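Local structure of Oxidored_FMN domain-containing protein ([Pseudomonas] geniculata N1, 6L6J) at residues 267-272 and 564-569; 359-364 and 653-658; 491-496 and 528-533. The protein oxidises 6-hydroxypseudooxynicotine as an amine oxidase and carries flavin mononucleotide, a [4Fe-4S] cluster and adenosine-5'-diphosphate. All blocks are in the same frame, centred on the assembly; numbering follows the deposited sequence.

How the contacts relate
From the N terminus, residues 267-272 follow the helix after the sixth strand of the flavin barrel. Contact 1 joins them to 564-569, at the start of helix 567-577. Residues 359-364 carry a ligand of the iron-sulfur cluster, and contact 2 joins them to the C-terminal helix 653-666. Its loop opens inside that of contact 1 and closes after it, and the two cross. Contact 3 closes a short loop, 491-496 to 528-533, that lies within both of the others. Contact 1 thus ties the barrel to the second alpha/beta domain. Contact 3 joins the loop after strand 483-485 to the one between strand 522-527 and helix 533-542. It touches contact 1 through Tyr531 and Tyr532, and contact 2 through Tyr532.

Contact 1 of 3, residues 267-272 and 564-569; sequences SGSSRF and TLEMVH. With FMN (flavin mononucleotide), chain B.
Arg271 meets Glu566 side-on, using NE and one terminal nitrogen. NE lies 3.0 Å from Glu566 OE2 in a salt bridge, and NH2 bonds to Glu566 OE1 at 3.1 Å. Both bonds are nearly straight and lie close to the guanidinium plane. The carboxylate is not coplanar with its partner. The two planes are 69° apart, and both oxygens are approached from above the carboxylate plane. The arginine chain bends at chi3 (-78°), which turns NE and NH2 to the same carboxylate. Thr564 OG1 donates to Glu566 OE1 at 2.9 Å, close to the carboxylate plane on the anti side. OE1 therefore has two donors. Ser269 OG also points at OE2, but the modelled separation is too short for this bond to be more than doubtful. The same hydroxyl accepts from the backbone N of Arg271 in an ST turn.

The contact joins two domains. Residues 267-272 follow a short helix after the sixth strand of the flavin-binding TIM barrel, and 564-569 lead into helix 567-577 of the second alpha/beta domain. Water 1 lies between the two backbones, accepting from Ser269 N and within hydrogen-bonding reach of Leu565 O.

Phe272 lies across the start of that helix. His569 CB sits over one face of its ring, 3.5 Å from the centroid in a CH-pi contact. The imidazole is turned obliquely to the phenyl ring, with 54° between the planes. His569 NE2 is bonded to Ala264 O, and Trp265 and Phe273 meet the imidazole edge-to-face. At the other end, Leu565 CD1 approaches Ser267 CB at 4.4 Å. Ser267 OG shares a 2.7 Å hydrogen bond with FMN O4', a ribityl hydroxyl of the flavin.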
loop_
_atom_site.group_PDB
_atom_site.type_symbol
_atom_site.label_atom_id
_atom_site.label_comp_id
_atom_site.label_asym_id
_atom_site.label_seq_id
_atom_site.Cartn_x
_atom_site.Cartn_y
_atom_site.Cartn_z
ATOM N N SER A 267 5.897 6.317 0.108
ATOM C CA SER A 267 5.403 4.932 0.297
ATOM C C SER A 267 6.146 4.013 -0.687
ATOM O O SER A 267 5.484 3.406 -1.565
ATOM C CB SER A 267 3.904 4.886 0.120
ATOM O OG SER A 267 3.272 5.814 0.985
ATOM N N GLY A 268 7.472 3.936 -0.542
ATOM C CA GLY A 268 8.366 3.134 -1.384
ATOM C C GLY A 268 8.052 1.646 -1.329
ATOM O O GLY A 268 8.251 1.050 -0.302
ATOM N N SER A 269 7.644 1.058 -2.459
ATOM C CA SER A 269 7.401 -0.401 -2.624
ATOM C C SER A 269 8.655 -1.186 -2.238
ATOM O O SER A 269 9.749 -0.675 -2.492
ATOM C CB SER A 269 7.008 -0.710 -4.027
ATOM O OG SER A 269 7.373 -2.033 -4.357
ATOM N N SER A 270 8.495 -2.393 -1.687
ATOM C CA SER A 270 9.610 -3.292 -1.259
ATOM C C SER A 270 10.469 -3.734 -2.462
ATOM O O SER A 270 11.638 -4.118 -2.225
ATOM C CB SER A 270 9.116 -4.480 -0.464
ATOM O OG SER A 270 8.514 -5.464 -1.303
ATOM N N ARG A 271 9.925 -3.692 -3.688
ATOM C CA ARG A 271 10.707 -3.926 -4.944
ATOM C C ARG A 271 11.893 -2.929 -5.091
ATOM O O ARG A 271 12.825 -3.200 -5.870
ATOM C CB ARG A 271 9.787 -3.860 -6.180
ATOM C CG ARG A 271 8.976 -5.127 -6.416
ATOM C CD ARG A 271 8.665 -5.393 -7.862
ATOM N NE ARG A 271 7.581 -4.557 -8.358
ATOM C CZ ARG A 271 7.160 -4.517 -9.624
ATOM N NH1 ARG A 271 7.742 -5.243 -10.574
ATOM N NH2 ARG A 271 6.131 -3.746 -9.931
ATOM N N PHE A 272 11.884 -1.786 -4.405
ATOM C CA PHE A 272 12.833 -0.687 -4.689
ATOM C C PHE A 272 13.357 -0.021 -3.410
ATOM O O PHE A 272 14.411 0.633 -3.502
ATOM C CB PHE A 272 12.163 0.301 -5.640
ATOM C CG PHE A 272 11.792 -0.293 -6.976
ATOM C CD1 PHE A 272 12.778 -0.656 -7.886
ATOM C CD2 PHE A 272 10.459 -0.512 -7.317
ATOM C CE1 PHE A 272 12.441 -1.204 -9.115
ATOM C CE2 PHE A 272 10.121 -1.061 -8.546
ATOM C CZ PHE A 272 11.110 -1.404 -9.443
ATOM N N THR A 564 0.246 1.140 -7.635
ATOM C CA THR A 564 1.151 0.652 -6.572
ATOM C C THR A 564 2.301 1.656 -6.403
ATOM O O THR A 564 3.160 1.417 -5.541
ATOM C CB THR A 564 1.673 -0.743 -6.922
ATOM O OG1 THR A 564 2.470 -0.568 -8.090
ATOM C CG2 THR A 564 0.578 -1.764 -7.175
ATOM N N LEU A 565 2.314 2.734 -7.198
ATOM C CA LEU A 565 3.351 3.789 -7.199
ATOM C C LEU A 565 4.706 3.154 -7.487
ATOM O O LEU A 565 5.681 3.513 -6.809
ATOM C CB LEU A 565 3.370 4.492 -5.846
ATOM C CG LEU A 565 2.035 5.046 -5.371
ATOM C CD1 LEU A 565 2.138 5.468 -3.903
ATOM C CD2 LEU A 565 1.586 6.197 -6.241
ATOM N N GLU A 566 4.760 2.235 -8.448
ATOM C CA GLU A 566 6.014 1.552 -8.871
ATOM C C GLU A 566 6.365 1.898 -10.320
ATOM O O GLU A 566 7.488 1.571 -10.728
ATOM C CB GLU A 566 5.895 0.039 -8.694
ATOM C CG GLU A 566 5.751 -0.383 -7.244
ATOM C CD GLU A 566 5.586 -1.889 -7.066
ATOM O OE1 GLU A 566 4.580 -2.451 -7.582
ATOM O OE2 GLU A 566 6.476 -2.519 -6.450
ATOM N N MET A 567 5.474 2.539 -11.083
ATOM C CA MET A 567 5.725 2.748 -12.541
ATOM C C MET A 567 7.069 3.460 -12.718
ATOM O O MET A 567 7.928 2.917 -13.429
ATOM C CB MET A 567 4.635 3.553 -13.256
ATOM C CG MET A 567 4.589 3.195 -14.748
ATOM S SD MET A 567 3.594 4.260 -15.819
ATOM C CE MET A 567 2.035 4.204 -14.937
ATOM N N VAL A 568 7.253 4.601 -12.051
ATOM C CA VAL A 568 8.458 5.458 -12.229
ATOM C C VAL A 568 9.719 4.664 -11.849
ATOM O O VAL A 568 10.763 4.911 -12.435
ATOM C CB VAL A 568 8.319 6.762 -11.425
ATOM C CG1 VAL A 568 8.242 6.484 -9.924
ATOM C CG2 VAL A 568 9.433 7.753 -11.728
ATOM N N HIS A 569 9.638 3.759 -10.876
ATOM C CA HIS A 569 10.789 2.946 -10.389
ATOM C C HIS A 569 11.041 1.778 -11.345
ATOM O O HIS A 569 12.230 1.482 -11.586
ATOM C CB HIS A 569 10.577 2.441 -8.948
ATOM C CG HIS A 569 10.290 3.532 -7.985
ATOM N ND1 HIS A 569 10.916 4.751 -8.065
ATOM C CD2 HIS A 569 9.406 3.612 -6.973
ATOM C CE1 HIS A 569 10.450 5.539 -7.121
ATOM N NE2 HIS A 569 9.494 4.873 -6.452
HETATM N N1 FMN B . 0.340 10.668 3.564
HETATM C C2 FMN B . -0.324 11.851 3.763
HETATM O O2 FMN B . 0.336 12.817 4.158
HETATM N N3 FMN B . -1.641 12.029 3.592
HETATM C C4 FMN B . -2.425 11.012 3.195
HETATM O O4 FMN B . -3.633 11.178 3.034
HETATM C C4A FMN B . -1.794 9.690 2.924
HETATM N N5 FMN B . -2.527 8.627 2.515
HETATM C C5A FMN B . -1.919 7.429 2.359
HETATM C C6 FMN B . -2.679 6.315 2.012
HETATM C C7 FMN B . -2.054 5.092 1.874
HETATM C C7M FMN B . -2.866 3.932 1.442
HETATM C C8 FMN B . -0.614 4.945 2.121
HETATM C C8M FMN B . 0.091 3.633 1.940
HETATM C C9 FMN B . 0.148 6.029 2.466
HETATM C C9A FMN B . -0.442 7.277 2.611
HETATM N N10 FMN B . 0.313 8.389 3.010
HETATM C C10 FMN B . -0.341 9.586 3.169
HETATM C "C1'" FMN B . 1.784 8.313 3.282
HETATM C "C2'" FMN B . 2.044 7.761 4.670
HETATM O "O2'" FMN B . 1.568 8.725 5.593
HETATM C "C3'" FMN B . 3.497 7.512 4.938
HETATM O "O3'" FMN B . 4.189 8.761 4.920
HETATM C "C4'" FMN B . 4.163 6.552 3.952
HETATM O "O4'" FMN B . 3.300 5.417 3.700
HETATM C "C5'" FMN B . 5.530 6.107 4.452
HETATM O "O5'" FMN B . 5.351 5.414 5.675
HETATM P P FMN B . 5.227 3.800 5.697
HETATM O O1P FMN B . 6.551 3.276 5.187
HETATM O O2P FMN B . 4.962 3.524 7.144
HETATM O O3P FMN B . 4.056 3.474 4.789
HETATM O O HOH W 1 7.186 2.795 -4.529
#

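Contact 2 of 3, residues 359-364 and 653-658; sequences RIRCTQ and IAQATY. With SF4 (iron/sulfur cluster), chain C.
Arg361 and Thr363 pack against the first turns of the C-terminal helix 653-666 in a buried contact beside the iron-sulfur cluster. The loop 359-364 runs between that helix and the cluster. Thr363 comes closest along the backbone, with its CA 3.9 Å from Ala654 CA. Its two branches divide the work. OG1 stands beside the backbone N at chi1 -50°, which leaves CG2 anti to N, where it meets Ile653 CG2 at 3.6 Å. OG1 lies over the methyl group of Ala654.

Thr657 faces the backbone of the loop. Its OG1 is 2.8 Å from Thr363 O and is also close to Ala654 O in its own helix. The single hydroxyl proton has two acceptors within reach, and the choice between them is not settled. Water 3 makes a further bridge, donating to both Cys362 O and Ala654 O.

The Arg361 side chain reaches across to the helix at Gln655. NH2 makes a weak bond to Gln655 OE1 at 3.3 Å. The oxygen lies near the guanidinium plane, but the amide is turned almost perpendicular, with 84° between the planes. Water 2 supports this link, accepting from Arg361 NH1 and donating to the same OE1. Gln655 NE2 turns to Asp659 in the next turn. Ala654 CB fills in beside Arg361 NE.

On the side away from the helix, Cys362 SG binds the iron FE3 at 2.0 Å. The thiolate is anti to its backbone N (chi1 179°) and also receives a weak bond from Gln364 N. Cys344, Cys347 and Cys350 are the other cysteine ligands. The arrangement belongs to the four-cysteine [4Fe-4S] site, with its last ligand on a loop backed by the C-terminal helix, whose Ala656 touches the bound ADP.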
loop_
_atom_site.group_PDB
_atom_site.type_symbol
_atom_site.label_atom_id
_atom_site.label_comp_id
_atom_site.label_asym_id
_atom_site.label_seq_id
_atom_site.Cartn_x
_atom_site.Cartn_y
_atom_site.Cartn_z
ATOM N N ARG A 359 -12.178 1.910 -1.346
ATOM C CA ARG A 359 -11.898 1.326 0.005
ATOM C C ARG A 359 -10.525 0.625 0.018
ATOM O O ARG A 359 -10.246 -0.169 -0.901
ATOM C CB ARG A 359 -13.006 0.327 0.390
ATOM C CG ARG A 359 -13.098 0.028 1.879
ATOM C CD ARG A 359 -14.385 -0.663 2.288
ATOM N NE ARG A 359 -14.306 -2.116 2.148
ATOM C CZ ARG A 359 -14.828 -2.836 1.148
ATOM N NH1 ARG A 359 -15.477 -2.270 0.150
ATOM N NH2 ARG A 359 -14.698 -4.144 1.149
ATOM N N ILE A 360 -9.723 0.903 1.040
ATOM C CA ILE A 360 -8.353 0.339 1.265
ATOM C C ILE A 360 -8.439 -1.168 1.554
ATOM O O ILE A 360 -9.438 -1.614 2.110
ATOM C CB ILE A 360 -7.634 1.099 2.400
ATOM C CG1 ILE A 360 -6.175 0.643 2.575
ATOM C CG2 ILE A 360 -8.399 0.977 3.707
ATOM C CD1 ILE A 360 -5.358 1.530 3.487
ATOM N N ARG A 361 -7.420 -1.921 1.153
ATOM C CA ARG A 361 -7.232 -3.356 1.510
ATOM C C ARG A 361 -5.749 -3.585 1.817
ATOM O O ARG A 361 -4.947 -2.710 1.463
ATOM C CB ARG A 361 -7.665 -4.287 0.370
ATOM C CG ARG A 361 -6.636 -4.418 -0.748
ATOM C CD ARG A 361 -7.250 -4.935 -2.027
ATOM N NE ARG A 361 -7.701 -6.315 -1.884
ATOM C CZ ARG A 361 -8.387 -6.976 -2.810
ATOM N NH1 ARG A 361 -8.718 -6.371 -3.942
ATOM N NH2 ARG A 361 -8.755 -8.231 -2.592
ATOM N N CYS A 362 -5.409 -4.745 2.382
ATOM C CA CYS A 362 -4.015 -5.154 2.718
ATOM C C CYS A 362 -3.800 -6.631 2.373
ATOM O O CYS A 362 -4.614 -7.477 2.766
ATOM C CB CYS A 362 -3.696 -4.925 4.190
ATOM S SG CYS A 362 -2.022 -5.431 4.663
ATOM N N THR A 363 -2.720 -6.926 1.654
ATOM C CA THR A 363 -2.336 -8.313 1.283
ATOM C C THR A 363 -2.157 -9.171 2.553
ATOM O O THR A 363 -2.559 -10.403 2.532
ATOM C CB THR A 363 -1.067 -8.283 0.436
ATOM O OG1 THR A 363 -1.337 -7.318 -0.581
ATOM C CG2 THR A 363 -0.709 -9.652 -0.109
ATOM N N GLN A 364 -1.554 -8.573 3.597
ATOM C CA GLN A 364 -1.122 -9.318 4.809
ATOM C C GLN A 364 -2.309 -9.438 5.762
ATOM O O GLN A 364 -2.512 -10.533 6.308
ATOM C CB GLN A 364 0.051 -8.641 5.517
ATOM C CG GLN A 364 1.438 -8.996 5.001
ATOM C CD GLN A 364 1.838 -10.408 5.342
ATOM O OE1 GLN A 364 1.167 -11.368 4.954
ATOM N NE2 GLN A 364 2.949 -10.554 6.059
ATOM N N ILE A 653 -2.145 -11.485 -5.018
ATOM C CA ILE A 653 -2.027 -12.348 -3.799
ATOM C C ILE A 653 -3.003 -11.879 -2.715
ATOM O O ILE A 653 -3.529 -12.762 -2.022
ATOM C CB ILE A 653 -0.570 -12.384 -3.312
ATOM C CG1 ILE A 653 0.260 -13.294 -4.210
ATOM C CG2 ILE A 653 -0.466 -12.805 -1.858
ATOM C CD1 ILE A 653 1.685 -12.830 -4.345
ATOM N N ALA A 654 -3.239 -10.567 -2.593
ATOM C CA ALA A 654 -4.227 -9.975 -1.652
ATOM C C ALA A 654 -5.562 -10.710 -1.751
ATOM O O ALA A 654 -6.205 -10.885 -0.715
ATOM C CB ALA A 654 -4.439 -8.508 -1.915
ATOM N N GLN A 655 -5.956 -11.111 -2.963
ATOM C CA GLN A 655 -7.262 -11.773 -3.237
ATOM C C GLN A 655 -7.236 -13.190 -2.664
ATOM O O GLN A 655 -8.282 -13.656 -2.207
ATOM C CB GLN A 655 -7.537 -11.807 -4.740
ATOM C CG GLN A 655 -8.919 -12.326 -5.093
ATOM C CD GLN A 655 -10.032 -11.495 -4.503
ATOM O OE1 GLN A 655 -10.147 -10.294 -4.792
ATOM N NE2 GLN A 655 -10.852 -12.141 -3.677
ATOM N N ALA A 656 -6.082 -13.851 -2.714
ATOM C CA ALA A 656 -5.875 -15.205 -2.147
ATOM C C ALA A 656 -6.073 -15.124 -0.632
ATOM O O ALA A 656 -6.721 -16.051 -0.071
ATOM C CB ALA A 656 -4.513 -15.748 -2.512
ATOM N N THR A 657 -5.566 -14.046 -0.008
ATOM C CA THR A 657 -5.665 -13.848 1.461
ATOM C C THR A 657 -7.117 -13.490 1.822
ATOM O O THR A 657 -7.636 -14.063 2.797
ATOM C CB THR A 657 -4.622 -12.854 1.977
ATOM O OG1 THR A 657 -4.834 -11.569 1.398
ATOM C CG2 THR A 657 -3.213 -13.326 1.699
ATOM N N TYR A 658 -7.759 -12.615 1.043
ATOM C CA TYR A 658 -9.191 -12.273 1.204
ATOM C C TYR A 658 -10.031 -13.554 1.134
ATOM O O TYR A 658 -10.813 -13.777 2.063
ATOM C CB TYR A 658 -9.682 -11.233 0.198
ATOM C CG TYR A 658 -11.099 -10.797 0.477
ATOM C CD1 TYR A 658 -12.177 -11.508 -0.043
ATOM C CD2 TYR A 658 -11.370 -9.718 1.296
ATOM C CE1 TYR A 658 -13.487 -11.142 0.214
ATOM C CE2 TYR A 658 -12.676 -9.341 1.569
ATOM C CZ TYR A 658 -13.734 -10.060 1.035
ATOM O OH TYR A 658 -15.021 -9.685 1.282
HETATM FE FE1 SF4 C . 1.110 -4.691 1.092
HETATM FE FE2 SF4 C . 2.064 -3.368 3.639
HETATM FE FE3 SF4 C . -0.677 -4.545 3.471
HETATM FE FE4 SF4 C . -0.031 -1.977 2.017
HETATM S S1 SF4 C . 0.107 -2.622 3.987
HETATM S S2 SF4 C . -0.807 -3.884 1.448
HETATM S S3 SF4 C . 1.887 -2.742 1.602
HETATM S S4 SF4 C . 1.241 -5.267 3.132
HETATM O O HOH W 2 -9.854 -7.856 -6.031
HETATM O O HOH W 3 -6.364 -9.434 1.804
#

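Contact 3 of 3, residues 491-496 and 528-533; sequences GRNHDE and EDYYYM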
loop_
_atom_site.group_PDB
_atom_site.type_symbol
_atom_site.label_atom_id
_atom_site.label_comp_id
_atom_site.label_asym_id
_atom_site.label_seq_id
_atom_site.Cartn_x
_atom_site.Cartn_y
_atom_site.Cartn_z
ATOM N N GLY A 491 -5.745 -14.144 -23.125
ATOM C CA GLY A 491 -6.116 -13.824 -21.737
ATOM C C GLY A 491 -6.641 -12.421 -21.558
ATOM O O GLY A 491 -7.361 -12.213 -20.547
ATOM N N ARG A 492 -6.259 -11.479 -22.429
ATOM C CA ARG A 492 -6.790 -10.086 -22.414
ATOM C C ARG A 492 -7.287 -9.712 -23.805
ATOM O O ARG A 492 -8.490 -9.798 -23.992
ATOM C CB ARG A 492 -5.761 -9.079 -21.896
ATOM C CG ARG A 492 -6.347 -7.697 -21.646
ATOM C CD ARG A 492 -5.339 -6.729 -21.055
ATOM N NE ARG A 492 -5.027 -7.046 -19.675
ATOM C CZ ARG A 492 -5.752 -6.678 -18.620
ATOM N NH1 ARG A 492 -6.862 -5.970 -18.778
ATOM N NH2 ARG A 492 -5.372 -7.036 -17.408
ATOM N N ASN A 493 -6.398 -9.320 -24.722
ATOM C CA ASN A 493 -6.757 -8.729 -26.041
ATOM C C ASN A 493 -6.703 -9.775 -27.157
ATOM O O ASN A 493 -7.104 -9.447 -28.270
ATOM C CB ASN A 493 -5.871 -7.528 -26.361
ATOM C CG ASN A 493 -6.078 -6.440 -25.332
ATOM O OD1 ASN A 493 -7.221 -6.123 -25.012
ATOM N ND2 ASN A 493 -4.991 -5.900 -24.792
ATOM N N HIS A 494 -6.194 -10.972 -26.864
ATOM C CA HIS A 494 -6.246 -12.152 -27.764
ATOM C C HIS A 494 -7.223 -13.161 -27.161
ATOM O O HIS A 494 -6.963 -13.623 -25.997
ATOM C CB HIS A 494 -4.865 -12.795 -27.950
ATOM C CG HIS A 494 -3.785 -11.869 -28.406
ATOM N ND1 HIS A 494 -3.359 -11.811 -29.712
ATOM C CD2 HIS A 494 -3.000 -11.018 -27.723
ATOM C CE1 HIS A 494 -2.384 -10.936 -29.809
ATOM N NE2 HIS A 494 -2.140 -10.445 -28.609
ATOM N N ASP A 495 -8.283 -13.472 -27.916
ATOM C CA ASP A 495 -9.220 -14.597 -27.655
ATOM C C ASP A 495 -8.658 -15.850 -28.339
ATOM O O ASP A 495 -9.018 -16.959 -27.927
ATOM C CB ASP A 495 -10.639 -14.231 -28.117
ATOM C CG ASP A 495 -10.790 -13.958 -29.612
ATOM O OD1 ASP A 495 -9.826 -13.506 -30.244
ATOM O OD2 ASP A 495 -11.868 -14.206 -30.136
ATOM N N GLU A 496 -7.794 -15.653 -29.334
ATOM C CA GLU A 496 -7.275 -16.712 -30.238
ATOM C C GLU A 496 -5.769 -16.866 -30.039
ATOM O O GLU A 496 -5.042 -15.869 -29.929
ATOM C CB GLU A 496 -7.598 -16.361 -31.694
ATOM C CG GLU A 496 -9.042 -16.635 -32.098
ATOM C CD GLU A 496 -9.425 -18.110 -32.116
ATOM O OE1 GLU A 496 -8.625 -18.948 -32.615
ATOM O OE2 GLU A 496 -10.514 -18.431 -31.616
ATOM N N GLU A 528 0.557 -8.675 -21.359
ATOM C CA GLU A 528 -0.921 -8.519 -21.416
ATOM C C GLU A 528 -1.523 -8.758 -20.014
ATOM O O GLU A 528 -2.753 -8.968 -19.929
ATOM C CB GLU A 528 -1.503 -9.528 -22.408
ATOM C CG GLU A 528 -1.405 -9.081 -23.849
ATOM C CD GLU A 528 -2.649 -8.386 -24.362
ATOM O OE1 GLU A 528 -3.697 -9.050 -24.432
ATOM O OE2 GLU A 528 -2.567 -7.184 -24.669
ATOM N N ASP A 529 -0.690 -8.791 -18.967
ATOM C CA ASP A 529 -1.120 -8.959 -17.558
ATOM C C ASP A 529 -1.208 -7.581 -16.906
ATOM O O ASP A 529 -2.154 -7.380 -16.146
ATOM C CB ASP A 529 -0.154 -9.844 -16.777
ATOM C CG ASP A 529 -0.371 -9.784 -15.282
ATOM O OD1 ASP A 529 -1.257 -10.494 -14.795
ATOM O OD2 ASP A 529 0.330 -8.995 -14.638
ATOM N N TYR A 530 -0.235 -6.700 -17.172
ATOM C CA TYR A 530 -0.259 -5.245 -16.836
ATOM C C TYR A 530 0.186 -4.997 -15.383
ATOM O O TYR A 530 0.069 -3.832 -14.892
ATOM C CB TYR A 530 -1.659 -4.642 -17.070
ATOM C CG TYR A 530 -2.103 -4.504 -18.509
ATOM C CD1 TYR A 530 -1.346 -4.988 -19.565
ATOM C CD2 TYR A 530 -3.317 -3.910 -18.816
ATOM C CE1 TYR A 530 -1.753 -4.850 -20.883
ATOM C CE2 TYR A 530 -3.763 -3.795 -20.124
ATOM C CZ TYR A 530 -2.977 -4.259 -21.162
ATOM O OH TYR A 530 -3.417 -4.068 -22.431
ATOM N N TYR A 531 0.678 -6.019 -14.673
ATOM C CA TYR A 531 1.196 -5.834 -13.283
ATOM C C TYR A 531 2.704 -6.144 -13.235
ATOM O O TYR A 531 3.408 -5.761 -14.165
ATOM C CB TYR A 531 0.235 -6.592 -12.363
ATOM C CG TYR A 531 0.398 -6.334 -10.891
ATOM C CD1 TYR A 531 1.132 -5.264 -10.411
ATOM C CD2 TYR A 531 -0.153 -7.192 -9.960
ATOM C CE1 TYR A 531 1.322 -5.065 -9.054
ATOM C CE2 TYR A 531 -0.002 -6.985 -8.594
ATOM C CZ TYR A 531 0.750 -5.923 -8.131
ATOM O OH TYR A 531 0.915 -5.708 -6.783
ATOM N N TYR A 532 3.201 -6.872 -12.243
ATOM C CA TYR A 532 4.657 -7.016 -11.961
ATOM C C TYR A 532 5.291 -8.215 -12.679
ATOM O O TYR A 532 6.505 -8.200 -12.857
ATOM C CB TYR A 532 4.854 -7.202 -10.455
ATOM C CG TYR A 532 4.206 -8.449 -9.909
ATOM C CD1 TYR A 532 2.899 -8.433 -9.463
ATOM C CD2 TYR A 532 4.900 -9.642 -9.816
ATOM C CE1 TYR A 532 2.293 -9.554 -8.920
ATOM C CE2 TYR A 532 4.314 -10.775 -9.284
ATOM C CZ TYR A 532 3.005 -10.736 -8.834
ATOM O OH TYR A 532 2.432 -11.863 -8.310
ATOM N N MET A 533 4.530 -9.254 -13.030
ATOM C CA MET A 533 5.122 -10.553 -13.435
ATOM C C MET A 533 6.005 -10.392 -14.678
ATOM O O MET A 533 7.064 -11.036 -14.742
ATOM C CB MET A 533 4.064 -11.607 -13.729
ATOM C CG MET A 533 4.648 -12.953 -14.144
ATOM S SD MET A 533 5.945 -13.590 -13.029
ATOM C CE MET A 533 4.947 -14.460 -11.819
HETATM O O HOH W 4 -4.157 -11.656 -24.686
HETATM O O HOH W 5 -6.232 -3.516 -23.323
#
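Two surface loops of the region that includes the second alpha/beta domain meet here. One, 491-496, runs between strand 483-485 and strand 506-507. The other, 528-533, links strand 522-527 to helix 533-542. Arg492 lies flat on the ring of Tyr530. The guanidinium and ring planes are only 10° apart, with their centres separated by 4.1 Å. The cation-pi contact is off-centre: Arg492 CZ lies toward the CD2 and CE2 side of the Tyr530 ring, and Arg492 CD sits 3.4 Å from Tyr530 CZ. The chain is extended to CD and then bends at chi3 (-72°), which lays the head group over the ring.

The same guanidinium also serves the backbone. At its edge, NE donates to Glu528 O at 3.0 Å, with the acceptor close to the guanidinium plane and the donor above the plane of the carbonyl. NH2 makes a weak, longer bond to Asp529 O.

Glu528 turns its carboxylate to Asn493 and takes two bonds from it. The backbone N of Asn493 reaches OE1 at 2.7 Å, nearly in line with the C-O bond. The side-chain ND2 meets OE2 at the same distance of 2.7 Å, on the syn side. Thr553 OG1 also bonds to OE2, and to Tyr530 OH. Water 4 donates to Glu528 OE1 and accepts from the backbone N of Arg492 and of His494. OE1 is thus held by a backbone amide and a water. His494 brings its ring edge toward OE1, while its NE2 bonds to Tyr526.

Beyond the stack, Asp529 OD2 accepts from Tyr531 N, which makes an Asx turn. Residues 528-533 form the strand-to-helix connection of a beta-alpha-beta unit, made of strand 522-527, helix 533-542 and the parallel strand 547-552.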